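Local coordinates for protein ribonucleoside triphosphate reductase (Lactobacillus leichmannii, PDB 1L1L) that catalyses the reduction of ribonucleoside triphosphates to deoxyribonucleoside triphosphates as a monomeric, adenosylcobalamin-dependent class II ribonucleotide reductase, at residues A[132-137]-A[222-227]; A[228-233]-A[250-255]. All coordinates share one frame; numbering follows the deposited sequence.

Both contacts use helix 224-236, its first turn in contact 1 and the following turns in contact 2, and their centres lie about 10 Å apart. Contact 1 closes before contact 2 opens along the chain. It brings the loop after strand 127-128 to the start of the helix; contact 2 sets the helix on strand 249-253, the middle strand of a three-stranded parallel sheet. The two meet directly where Ile134 CG2 packs 3.5 Å from Leu229 CD2. The helix therefore touches both the sheet and the loop 132-137. Helix and strand 249-253 belong to the insertion domain of B12-dependent reductases, an insertion consistent with a monomer that mimics a dimer.

Contact 1. Residues A[132-137]-A[222-227]; sequences SKIVPS and DTREGW
Arg224 NH1 is held by two carboxylates while Ile134 borders the same guanidinium. The loop 132-137, between strands 127-128 and 144-145, here packs on the start of helix 224-236. Glu225 OE2 lies 2.6 Å from Arg224 NH1, and Asp155 of helix 148-158, alongside, supplies the second salt bridge. The Glu225 carboxylate approaches from above: its CD stands 3.6 Å over the guanidinium plane, displaced toward the rim, so this bridge is not an in-plane pairing. Ile134 CD1 comes instead to the edge, near the plane and 4.3 Å from Arg224 NH1. Further back, Ile134 CG1 touches Glu225 CG at 4.1 Å, the two side chains crossing at about a right angle. With CG beside the backbone N (chi1 -55°) and a bend at chi2 (64°), Glu225 offers its CG methylene to the isoleucine and its acid group to the arginine.

Thr223 N-caps the helix, its OG1 accepting from Gly226 N at 3.1 Å (146°). The small interface, 99 Å² in all, has no hydrogen bond across it. Ile134 borders one edge of the ion-pair cluster and probably shields it in part from water; the Glu225 acid would probably also favour the helix dipole.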
ATOM      1  N   SER A 132      14.322  12.034 -16.310  1.00 45.38           N
ATOM      2  CA  SER A 132      13.297  11.033 -16.067  1.00 44.47           C
ATOM      3  C   SER A 132      12.457  10.853 -17.321  1.00 44.76           C
ATOM      4  O   SER A 132      12.565  11.634 -18.268  1.00 44.15           O
ATOM      5  CB  SER A 132      12.402  11.481 -14.908  1.00 43.95           C
ATOM      6  OG  SER A 132      13.169  11.813 -13.759  1.00 42.19           O
ATOM      7  N   LYS A 133      11.616   9.824 -17.320  1.00 44.86           N
ATOM      8  CA  LYS A 133      10.747   9.552 -18.461  1.00 45.39           C
ATOM      9  C   LYS A 133       9.800  10.719 -18.727  1.00 45.66           C
ATOM     10  O   LYS A 133       9.471  11.013 -19.879  1.00 45.15           O
ATOM     11  CB  LYS A 133       9.952   8.267 -18.217  1.00 46.42           C
ATOM     12  CG  LYS A 133      10.663   6.999 -18.700  1.00 48.25           C
ATOM     13  CD  LYS A 133      12.122   6.947 -18.253  1.00 49.87           C
ATOM     14  CE  LYS A 133      12.836   5.738 -18.840  1.00 50.84           C
ATOM     15  NZ  LYS A 133      12.709   5.692 -20.326  1.00 51.71           N
ATOM     16  N   ILE A 134       9.367  11.379 -17.657  1.00 45.12           N
ATOM     17  CA  ILE A 134       8.474  12.525 -17.772  1.00 45.42           C
ATOM     18  C   ILE A 134       9.240  13.815 -17.485  1.00 45.20           C
ATOM     19  O   ILE A 134       9.814  13.983 -16.410  1.00 45.13           O
ATOM     20  CB  ILE A 134       7.301  12.425 -16.782  1.00 45.23           C
ATOM     21  CG1 ILE A 134       6.461  11.185 -17.092  1.00 45.14           C
ATOM     22  CG2 ILE A 134       6.452  13.683 -16.861  1.00 45.55           C
ATOM     23  CD1 ILE A 134       5.331  10.942 -16.110  1.00 45.45           C
ATOM     24  N   VAL A 135       9.258  14.720 -18.458  1.00 45.16           N
ATOM     25  CA  VAL A 135       9.943  15.998 -18.299  1.00 45.13           C
ATOM     26  C   VAL A 135       9.234  17.047 -19.142  1.00 44.84           C
ATOM     27  O   VAL A 135       9.185  16.939 -20.365  1.00 44.82           O
ATOM     28  CB  VAL A 135      11.420  15.918 -18.755  1.00 45.64           C
ATOM     29  CG1 VAL A 135      12.067  17.300 -18.660  1.00 45.00           C
ATOM     30  CG2 VAL A 135      12.182  14.909 -17.900  1.00 45.09           C
ATOM     31  N   PRO A 136       8.656  18.071 -18.496  1.00 44.95           N
ATOM     32  CA  PRO A 136       7.951  19.126 -19.235  1.00 44.98           C
ATOM     33  C   PRO A 136       8.849  19.745 -20.310  1.00 45.28           C
ATOM     34  O   PRO A 136      10.040  19.962 -20.084  1.00 45.41           O
ATOM     35  CB  PRO A 136       7.580  20.118 -18.139  1.00 45.03           C
ATOM     36  CG  PRO A 136       7.362  19.216 -16.945  1.00 44.35           C
ATOM     37  CD  PRO A 136       8.560  18.293 -17.043  1.00 44.58           C
ATOM     38  N   SER A 137       8.268  20.017 -21.474  1.00 45.93           N
ATOM     39  CA  SER A 137       9.001  20.592 -22.599  1.00 46.89           C
ATOM     40  C   SER A 137       9.609  21.956 -22.287  1.00 47.37           C
ATOM     41  O   SER A 137      10.678  22.296 -22.786  1.00 47.55           O
ATOM     42  CB  SER A 137       8.074  20.730 -23.805  1.00 46.33           C
ATOM     43  OG  SER A 137       7.025  21.643 -23.525  1.00 46.47           O
ATOM     44  N   ASP A 222      -3.209  10.890 -25.571  1.00 36.52           N
ATOM     45  CA  ASP A 222      -4.055   9.990 -24.802  1.00 37.00           C
ATOM     46  C   ASP A 222      -3.219   8.964 -24.031  1.00 36.40           C
ATOM     47  O   ASP A 222      -3.320   7.761 -24.266  1.00 37.04           O
ATOM     48  CB  ASP A 222      -5.041   9.307 -25.747  1.00 37.96           C
ATOM     49  CG  ASP A 222      -5.856   8.226 -25.072  1.00 39.12           C
ATOM     50  OD1 ASP A 222      -6.056   8.293 -23.839  1.00 39.77           O
ATOM     51  OD2 ASP A 222      -6.314   7.309 -25.791  1.00 39.95           O
ATOM     52  N   THR A 223      -2.404   9.452 -23.099  1.00 35.93           N
ATOM     53  CA  THR A 223      -1.539   8.594 -22.288  1.00 35.45           C
ATOM     54  C   THR A 223      -1.428   9.111 -20.855  1.00 35.81           C
ATOM     55  O   THR A 223      -1.749  10.270 -20.583  1.00 35.29           O
ATOM     56  CB  THR A 223      -0.113   8.551 -22.858  1.00 36.72           C
ATOM     57  OG1 THR A 223       0.486   9.849 -22.732  1.00 35.18           O
ATOM     58  CG2 THR A 223      -0.134   8.148 -24.336  1.00 35.73           C
ATOM     59  N   ARG A 224      -0.959   8.258 -19.950  1.00 35.14           N
ATOM     60  CA  ARG A 224      -0.789   8.651 -18.554  1.00 35.77           C
ATOM     61  C   ARG A 224       0.101   9.883 -18.485  1.00 35.84           C
ATOM     62  O   ARG A 224      -0.184  10.818 -17.739  1.00 34.51           O
ATOM     63  CB  ARG A 224      -0.162   7.508 -17.740  1.00 36.23           C
ATOM     64  CG  ARG A 224       0.611   7.951 -16.483  1.00 37.47           C
ATOM     65  CD  ARG A 224       1.025   6.750 -15.619  1.00 39.32           C
ATOM     66  NE  ARG A 224       1.745   5.734 -16.395  1.00 40.08           N
ATOM     67  CZ  ARG A 224       2.992   5.857 -16.836  1.00 41.33           C
ATOM     68  NH1 ARG A 224       3.696   6.955 -16.580  1.00 40.76           N
ATOM     69  NH2 ARG A 224       3.535   4.884 -17.559  1.00 41.55           N
ATOM     70  N   GLU A 225       1.180   9.881 -19.263  1.00 36.01           N
ATOM     71  CA  GLU A 225       2.098  11.012 -19.275  1.00 36.56           C
ATOM     72  C   GLU A 225       1.379  12.278 -19.734  1.00 35.17           C
ATOM     73  O   GLU A 225       1.666  13.380 -19.254  1.00 34.69           O
ATOM     74  CB  GLU A 225       3.288  10.723 -20.194  1.00 38.42           C
ATOM     75  CG  GLU A 225       4.031   9.441 -19.845  1.00 42.00           C
ATOM     76  CD  GLU A 225       3.163   8.205 -20.033  1.00 43.23           C
ATOM     77  OE1 GLU A 225       2.624   8.021 -21.141  1.00 44.19           O
ATOM     78  OE2 GLU A 225       3.014   7.419 -19.072  1.00 46.28           O
ATOM     79  N   GLY A 226       0.447  12.123 -20.667  1.00 33.91           N
ATOM     80  CA  GLY A 226      -0.291  13.274 -21.158  1.00 32.33           C
ATOM     81  C   GLY A 226      -1.013  13.963 -20.013  1.00 32.33           C
ATOM     82  O   GLY A 226      -1.032  15.190 -19.931  1.00 31.52           O
ATOM     83  N   TRP A 227      -1.598  13.155 -19.129  1.00 31.62           N
ATOM     84  CA  TRP A 227      -2.337  13.637 -17.961  1.00 30.40           C
ATOM     85  C   TRP A 227      -1.422  14.372 -16.993  1.00 30.86           C
ATOM     86  O   TRP A 227      -1.766  15.456 -16.502  1.00 30.45           O
ATOM     87  CB  TRP A 227      -2.997  12.459 -17.228  1.00 29.67           C
ATOM     88  CG  TRP A 227      -4.265  11.948 -17.859  1.00 27.98           C
ATOM     89  CD1 TRP A 227      -4.504  11.757 -19.187  1.00 28.29           C
ATOM     90  CD2 TRP A 227      -5.455  11.535 -17.174  1.00 28.37           C
ATOM     91  NE1 TRP A 227      -5.764  11.255 -19.376  1.00 27.28           N
ATOM     92  CE2 TRP A 227      -6.371  11.106 -18.156  1.00 27.84           C
ATOM     93  CE3 TRP A 227      -5.835  11.487 -15.823  1.00 27.78           C
ATOM     94  CZ2 TRP A 227      -7.645  10.630 -17.833  1.00 28.22           C
ATOM     95  CZ3 TRP A 227      -7.101  11.017 -15.499  1.00 27.43           C
ATOM     96  CH2 TRP A 227      -7.992  10.593 -16.501  1.00 28.13           C
TER

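Contact 2. Residues A[228-233]-A[250-255]; sequences VLANAL and LILDLS
Leu233 CD2 rests in the shallow notch where Leu250 CD1 and Leu252 CD2 come together, 3.8 Å from each. The notch is formed by residues two apart on the same face of strand 250-253. Leu233 and Leu250 approach at a slant, with Leu250 CD2 also reaching Leu233 CG at 4.2 Å, whereas Leu233 and Leu252 lie alongside each other, pointing opposite ways. In Leu233, chi1 (174°) carries CG toward the strand, and chi2 (58°) turns CD2, not CD1, onto the two leucines.

Leu252 answers with a fork of its own. One prong, CD2, meets Leu233; the other, CD1, rests 3.7 Å from Ala230 O and 4.3 Å from Ala230 CB. The small alanine lets the helix backbone come close here, and the Ala230 and Leu252 CA atoms are 7.2 Å apart. Helix and strand run nearly antiparallel (171°), their axes 10.2 Å apart, as expected for successive elements of the beta-alpha-beta unit 216-219, 224-236, 249-253. Tyr218 of the first strand also touches Leu233 and Leu252.

At the strand's last residue, Asp253 OD1 accepts from Ser255 N at 2.9 Å in an Asx turn and also from Ser255 OG; Arg219 pairs with the same oxygen. The helix-strand interface is buried and largely hydrocarbon, with Leu252 CD1 also resting on the Ala230 carbonyl oxygen, and no hydrogen bond crosses it; polar groups gather at the strand end and the turn after it.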
ATOM      1  N   VAL A 228      -0.266  13.776 -16.715  1.00 29.80           N
ATOM      2  CA  VAL A 228       0.717  14.358 -15.810  1.00 29.38           C
ATOM      3  C   VAL A 228       1.255  15.696 -16.337  1.00 30.50           C
ATOM      4  O   VAL A 228       1.249  16.698 -15.619  1.00 30.17           O
ATOM      5  CB  VAL A 228       1.916  13.398 -15.576  1.00 28.90           C
ATOM      6  CG1 VAL A 228       2.983  14.088 -14.720  1.00 26.27           C
ATOM      7  CG2 VAL A 228       1.429  12.116 -14.879  1.00 27.60           C
ATOM      8  N   LEU A 229       1.711  15.703 -17.588  1.00 29.99           N
ATOM      9  CA  LEU A 229       2.250  16.915 -18.208  1.00 30.99           C
ATOM     10  C   LEU A 229       1.233  18.065 -18.249  1.00 30.76           C
ATOM     11  O   LEU A 229       1.610  19.234 -18.117  1.00 31.03           O
ATOM     12  CB  LEU A 229       2.750  16.602 -19.629  1.00 30.32           C
ATOM     13  CG  LEU A 229       3.927  15.621 -19.714  1.00 30.58           C
ATOM     14  CD1 LEU A 229       4.291  15.356 -21.163  1.00 30.26           C
ATOM     15  CD2 LEU A 229       5.115  16.178 -18.955  1.00 30.39           C
ATOM     16  N   ALA A 230      -0.046  17.731 -18.416  1.00 30.48           N
ATOM     17  CA  ALA A 230      -1.104  18.741 -18.475  1.00 30.75           C
ATOM     18  C   ALA A 230      -1.336  19.408 -17.115  1.00 31.45           C
ATOM     19  O   ALA A 230      -1.672  20.599 -17.032  1.00 31.48           O
ATOM     20  CB  ALA A 230      -2.380  18.115 -18.961  1.00 29.56           C
ATOM     21  N   ASN A 231      -1.176  18.639 -16.047  1.00 30.50           N
ATOM     22  CA  ASN A 231      -1.350  19.189 -14.710  1.00 31.04           C
ATOM     23  C   ASN A 231      -0.071  19.951 -14.376  1.00 31.51           C
ATOM     24  O   ASN A 231      -0.110  20.981 -13.696  1.00 31.37           O
ATOM     25  CB  ASN A 231      -1.588  18.067 -13.692  1.00 29.89           C
ATOM     26  CG  ASN A 231      -1.731  18.586 -12.272  1.00 30.35           C
ATOM     27  OD1 ASN A 231      -2.646  19.353 -11.966  1.00 30.71           O
ATOM     28  ND2 ASN A 231      -0.826  18.166 -11.395  1.00 30.24           N
ATOM     29  N   ALA A 232       1.058  19.449 -14.876  1.00 31.64           N
ATOM     30  CA  ALA A 232       2.357  20.081 -14.642  1.00 32.99           C
ATOM     31  C   ALA A 232       2.411  21.463 -15.296  1.00 34.66           C
ATOM     32  O   ALA A 232       2.950  22.420 -14.721  1.00 34.03           O
ATOM     33  CB  ALA A 232       3.484  19.200 -15.187  1.00 32.55           C
ATOM     34  N   LEU A 233       1.848  21.550 -16.500  1.00 35.27           N
ATOM     35  CA  LEU A 233       1.797  22.803 -17.250  1.00 36.36           C
ATOM     36  C   LEU A 233       0.919  23.803 -16.498  1.00 36.68           C
ATOM     37  O   LEU A 233       1.335  24.933 -16.234  1.00 36.16           O
ATOM     38  CB  LEU A 233       1.221  22.550 -18.652  1.00 36.10           C
ATOM     39  CG  LEU A 233       0.950  23.775 -19.535  1.00 36.98           C
ATOM     40  CD1 LEU A 233       2.237  24.563 -19.721  1.00 35.96           C
ATOM     41  CD2 LEU A 233       0.374  23.324 -20.884  1.00 35.27           C
ATOM     42  N   LEU A 250      -4.390  29.712 -20.652  1.00 46.72           N
ATOM     43  CA  LEU A 250      -4.109  28.315 -20.952  1.00 45.08           C
ATOM     44  C   LEU A 250      -5.316  27.572 -21.506  1.00 43.74           C
ATOM     45  O   LEU A 250      -6.425  27.672 -20.980  1.00 43.37           O
ATOM     46  CB  LEU A 250      -3.604  27.598 -19.694  1.00 44.99           C
ATOM     47  CG  LEU A 250      -3.315  26.102 -19.864  1.00 44.67           C
ATOM     48  CD1 LEU A 250      -2.362  25.904 -21.040  1.00 45.37           C
ATOM     49  CD2 LEU A 250      -2.725  25.531 -18.574  1.00 43.78           C
ATOM     50  N   ILE A 251      -5.088  26.826 -22.578  1.00 42.71           N
ATOM     51  CA  ILE A 251      -6.141  26.044 -23.200  1.00 41.37           C
ATOM     52  C   ILE A 251      -5.652  24.606 -23.317  1.00 40.72           C
ATOM     53  O   ILE A 251      -4.752  24.319 -24.099  1.00 39.89           O
ATOM     54  CB  ILE A 251      -6.468  26.552 -24.614  1.00 41.48           C
ATOM     55  CG1 ILE A 251      -6.800  28.047 -24.577  1.00 41.38           C
ATOM     56  CG2 ILE A 251      -7.637  25.750 -25.181  1.00 42.03           C
ATOM     57  CD1 ILE A 251      -6.922  28.690 -25.953  1.00 41.03           C
ATOM     58  N   LEU A 252      -6.233  23.710 -22.526  1.00 39.82           N
ATOM     59  CA  LEU A 252      -5.850  22.301 -22.568  1.00 39.13           C
ATOM     60  C   LEU A 252      -6.904  21.526 -23.360  1.00 39.00           C
ATOM     61  O   LEU A 252      -8.090  21.526 -23.011  1.00 38.52           O
ATOM     62  CB  LEU A 252      -5.721  21.743 -21.145  1.00 38.26           C
ATOM     63  CG  LEU A 252      -4.594  22.350 -20.306  1.00 37.87           C
ATOM     64  CD1 LEU A 252      -4.610  21.756 -18.904  1.00 38.42           C
ATOM     65  CD2 LEU A 252      -3.252  22.085 -20.970  1.00 39.18           C
ATOM     66  N   ASP A 253      -6.461  20.877 -24.435  1.00 38.63           N
ATOM     67  CA  ASP A 253      -7.352  20.110 -25.305  1.00 38.43           C
ATOM     68  C   ASP A 253      -7.302  18.616 -24.953  1.00 38.78           C
ATOM     69  O   ASP A 253      -6.267  17.972 -25.135  1.00 37.83           O
ATOM     70  CB  ASP A 253      -6.923  20.306 -26.766  1.00 38.77           C
ATOM     71  CG  ASP A 253      -7.992  19.888 -27.753  1.00 38.91           C
ATOM     72  OD1 ASP A 253      -8.642  18.848 -27.526  1.00 40.14           O
ATOM     73  OD2 ASP A 253      -8.173  20.594 -28.770  1.00 39.22           O
ATOM     74  N   LEU A 254      -8.416  18.079 -24.452  1.00 38.56           N
ATOM     75  CA  LEU A 254      -8.499  16.663 -24.070  1.00 39.35           C
ATOM     76  C   LEU A 254      -9.445  15.915 -25.016  1.00 39.56           C
ATOM     77  O   LEU A 254     -10.159  14.996 -24.600  1.00 39.08           O
ATOM     78  CB  LEU A 254      -9.035  16.519 -22.635  1.00 39.37           C
ATOM     79  CG  LEU A 254      -8.694  17.583 -21.586  1.00 40.34           C
ATOM     80  CD1 LEU A 254      -9.112  17.068 -20.215  1.00 39.87           C
ATOM     81  CD2 LEU A 254      -7.211  17.904 -21.598  1.00 40.11           C
ATOM     82  N   SER A 255      -9.461  16.315 -26.282  1.00 39.98           N
ATOM     83  CA  SER A 255     -10.341  15.679 -27.260  1.00 40.54           C
ATOM     84  C   SER A 255      -9.884  14.262 -27.600  1.00 40.40           C
ATOM     85  O   SER A 255     -10.684  13.439 -28.045  1.00 40.44           O
ATOM     86  CB  SER A 255     -10.406  16.519 -28.543  1.00 40.49           C
ATOM     87  OG  SER A 255     -10.953  17.809 -28.295  1.00 40.87           O
TER